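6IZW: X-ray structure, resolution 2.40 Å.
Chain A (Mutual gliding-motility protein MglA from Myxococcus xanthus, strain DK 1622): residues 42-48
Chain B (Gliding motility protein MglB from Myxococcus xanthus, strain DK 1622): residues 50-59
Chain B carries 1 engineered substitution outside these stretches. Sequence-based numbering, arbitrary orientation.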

# COMPACT_ATOMS: atom_id res chain seq x y z
N GLY A 42 4.53 -15.01 -6.22
CA GLY A 42 5.45 -13.93 -6.52
C GLY A 42 6.42 -13.72 -5.37
O GLY A 42 6.70 -14.63 -4.58
N LYS A 43 6.95 -12.50 -5.29
CA LYS A 43 7.88 -12.14 -4.24
C LYS A 43 7.10 -11.57 -3.06
O LYS A 43 6.09 -10.88 -3.24
CB LYS A 43 8.90 -11.11 -4.74
N LEU A 44 7.56 -11.88 -1.85
CA LEU A 44 6.97 -11.29 -0.66
C LEU A 44 7.57 -9.91 -0.41
O LEU A 44 8.78 -9.78 -0.19
CB LEU A 44 7.17 -12.22 0.54
CG LEU A 44 6.80 -11.71 1.93
CD1 LEU A 44 5.27 -11.52 2.13
CD2 LEU A 44 7.41 -12.62 3.03
N ILE A 45 6.74 -8.87 -0.51
CA ILE A 45 7.09 -7.49 -0.19
C ILE A 45 6.76 -7.26 1.28
O ILE A 45 5.64 -7.55 1.72
CB ILE A 45 6.30 -6.50 -1.08
CG1 ILE A 45 6.55 -6.70 -2.59
CG2 ILE A 45 6.48 -5.06 -0.61
CD1 ILE A 45 7.99 -6.90 -2.97
N SER A 46 7.71 -6.73 2.05
CA SER A 46 7.49 -6.45 3.47
C SER A 46 7.97 -5.04 3.78
O SER A 46 9.18 -4.81 3.88
CB SER A 46 8.20 -7.47 4.34
OG SER A 46 7.45 -8.67 4.46
N LEU A 47 7.05 -4.09 3.94
CA LEU A 47 7.41 -2.72 4.32
C LEU A 47 7.39 -2.61 5.85
O LEU A 47 6.36 -2.34 6.48
CB LEU A 47 6.48 -1.72 3.65
CG LEU A 47 6.51 -1.81 2.11
CD1 LEU A 47 5.57 -0.81 1.44
CD2 LEU A 47 7.94 -1.67 1.56
N SER A 48 8.55 -2.80 6.47
CA SER A 48 8.61 -2.91 7.92
C SER A 48 9.63 -1.95 8.52
O SER A 48 10.49 -1.40 7.83
CB SER A 48 8.95 -4.34 8.35
OG SER A 48 10.12 -4.76 7.69
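Chain B, residues 50-59: IDTTSLASLT

Chain B meets this stretch of chain A with the start of a helix. Ile50(B) and Asp51(B) are in an extended, non-helical conformation. The helix begins at Thr52(B) and runs through Thr59(B), then continues later in the chain. In chain A, residues 42-44 form a loop that leads into a strand, 45-48. The helix and the strand point in roughly the same direction. The angle between their N-to-C directions is 32°, with a signed crossing angle of -32°, and the axes approach to 10.8 Å. At that separation side chains, not backbones, make the contact. The nearest CA pair in the register is Lys43(A) CA to Ser54(B) CA, at 7.2 Å.

Asp51(B) caps the helix. Its chi1 is t (-165°), which brings OD1 back over the first turn. Asp51(B) OD1 accepts from Ser54(B) N at 3.1 Å with nearly linear geometry. Asp51(B) OD1 also accepts from Thr53(B) N at 3.1 Å, but that bond is bent and weak. These amides lie in the first turn, where no preceding helical carbonyl is available to them. The backbone ladder then takes over: Leu55(B) N donates to Asp51(B) O at 3.0 Å, and Leu58(B) N to Ser54(B) O at 3.0 Å.

The other carboxylate oxygen faces chain A. Asp51(B) OD2 is 3.9 Å from Lys43(A) CB. Lys43(A) is modelled only to CB, so the position of its amine is unknown and no salt bridge can be assigned.

Ser54(B) is buried and points toward chain A. Its chi1 is m (-67°). Ser54(B) OG lies 3.5 Å from Ile45(A) CD1 and 4.2 Å from Lys43(A) CB. Both are packing contacts with carbon. The end of the isoleucine rests against this short side chain.

Ile45(A) points toward the helix, with chi1 m (-60°) and chi2 m (-45°). CG1 carries CD1 to Ser54(B), while the other branch reaches one turn further along: Ile45(A) CG2 is 4.0 Å from Leu58(B) CD2. Ile45(A) thus spans positions i and i+4 of the helix. It has the largest area covered by the other stretch, 55 Å².

Leu58(B) is nearly as well covered. Its CA-to-CB bond points sideways, but chi1 m (-63°) and chi2 t (161°) bring its end nearer to chain A. Leu58(B) CD2 is also 4.0 Å from Leu47(A) CD1, so the same methyl meets both Ile45(A) and Leu47(A). Leu47(A) has the common m, t conformation (-59°, -180°) and points toward the helix.

The alternation of chain A explains which residues take part. Lys43(A), Ile45(A) and Leu47(A) point toward chain B, whereas Leu44(A) points away. Ser46(A) is out of reach, and its OG is hydrogen-bonded elsewhere in the structure. On the helix, Thr59(B) OG1 donates to Leu55(B) O at 2.9 Å, one turn back. No hydrogen bond joins the two stretches among the modelled atoms. The contact buries 221 Å² in total and is mainly one of packing.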

# COMPACT_ATOMS: atom_id res chain seq x y z
N ILE B 50 11.89 -8.10 -14.48
CA ILE B 50 11.34 -7.07 -13.60
C ILE B 50 9.97 -7.54 -13.14
O ILE B 50 9.22 -8.15 -13.91
CB ILE B 50 11.30 -5.69 -14.28
CG1 ILE B 50 11.63 -4.59 -13.27
CG2 ILE B 50 9.95 -5.41 -14.92
CD1 ILE B 50 11.65 -3.22 -13.88
N ASP B 51 9.65 -7.28 -11.88
CA ASP B 51 8.46 -7.82 -11.24
C ASP B 51 7.36 -6.76 -11.28
O ASP B 51 7.21 -5.95 -10.36
CB ASP B 51 8.77 -8.26 -9.82
CG ASP B 51 7.69 -9.15 -9.23
OD1 ASP B 51 6.51 -8.98 -9.62
OD2 ASP B 51 8.03 -10.02 -8.40
N THR B 52 6.55 -6.81 -12.34
CA THR B 52 5.48 -5.84 -12.50
C THR B 52 4.33 -6.05 -11.50
O THR B 52 3.54 -5.13 -11.29
CB THR B 52 4.96 -5.91 -13.94
OG1 THR B 52 4.33 -7.18 -14.16
CG2 THR B 52 6.12 -5.76 -14.91
N THR B 53 4.22 -7.24 -10.90
CA THR B 53 3.19 -7.42 -9.88
C THR B 53 3.56 -6.68 -8.59
O THR B 53 2.72 -5.99 -8.00
CB THR B 53 2.95 -8.90 -9.61
OG1 THR B 53 2.21 -9.46 -10.70
CG2 THR B 53 2.13 -9.09 -8.35
N SER B 54 4.82 -6.79 -8.17
CA SER B 54 5.32 -5.99 -7.05
C SER B 54 5.26 -4.50 -7.35
O SER B 54 4.88 -3.70 -6.49
CB SER B 54 6.75 -6.40 -6.71
OG SER B 54 6.83 -7.72 -6.21
N LEU B 55 5.65 -4.11 -8.57
CA LEU B 55 5.63 -2.70 -8.95
C LEU B 55 4.24 -2.11 -8.82
O LEU B 55 4.05 -1.05 -8.23
CB LEU B 55 6.14 -2.56 -10.39
CG LEU B 55 7.18 -1.50 -10.77
CD1 LEU B 55 8.32 -1.40 -9.75
CD2 LEU B 55 7.72 -1.88 -12.13
N ALA B 56 3.23 -2.82 -9.34
CA ALA B 56 1.85 -2.36 -9.24
C ALA B 56 1.41 -2.18 -7.80
O ALA B 56 0.61 -1.29 -7.49
CB ALA B 56 0.92 -3.33 -9.96
N SER B 57 1.90 -3.04 -6.90
CA SER B 57 1.42 -3.02 -5.52
C SER B 57 2.04 -1.86 -4.74
O SER B 57 1.36 -1.19 -3.97
CB SER B 57 1.74 -4.36 -4.84
OG SER B 57 1.21 -4.41 -3.54
N LEU B 58 3.34 -1.63 -4.95
CA LEU B 58 4.00 -0.48 -4.35
C LEU B 58 3.47 0.82 -4.93
O LEU B 58 3.28 1.81 -4.20
CB LEU B 58 5.50 -0.59 -4.58
CG LEU B 58 6.18 -1.80 -3.94
CD1 LEU B 58 7.51 -2.06 -4.62
CD2 LEU B 58 6.36 -1.56 -2.44
N THR B 59 3.19 0.83 -6.23
CA THR B 59 2.67 2.03 -6.87
C THR B 59 1.35 2.43 -6.25
O THR B 59 1.16 3.58 -5.84
CB THR B 59 2.52 1.81 -8.37
OG1 THR B 59 3.83 1.75 -8.97
CG2 THR B 59 1.71 2.93 -9.02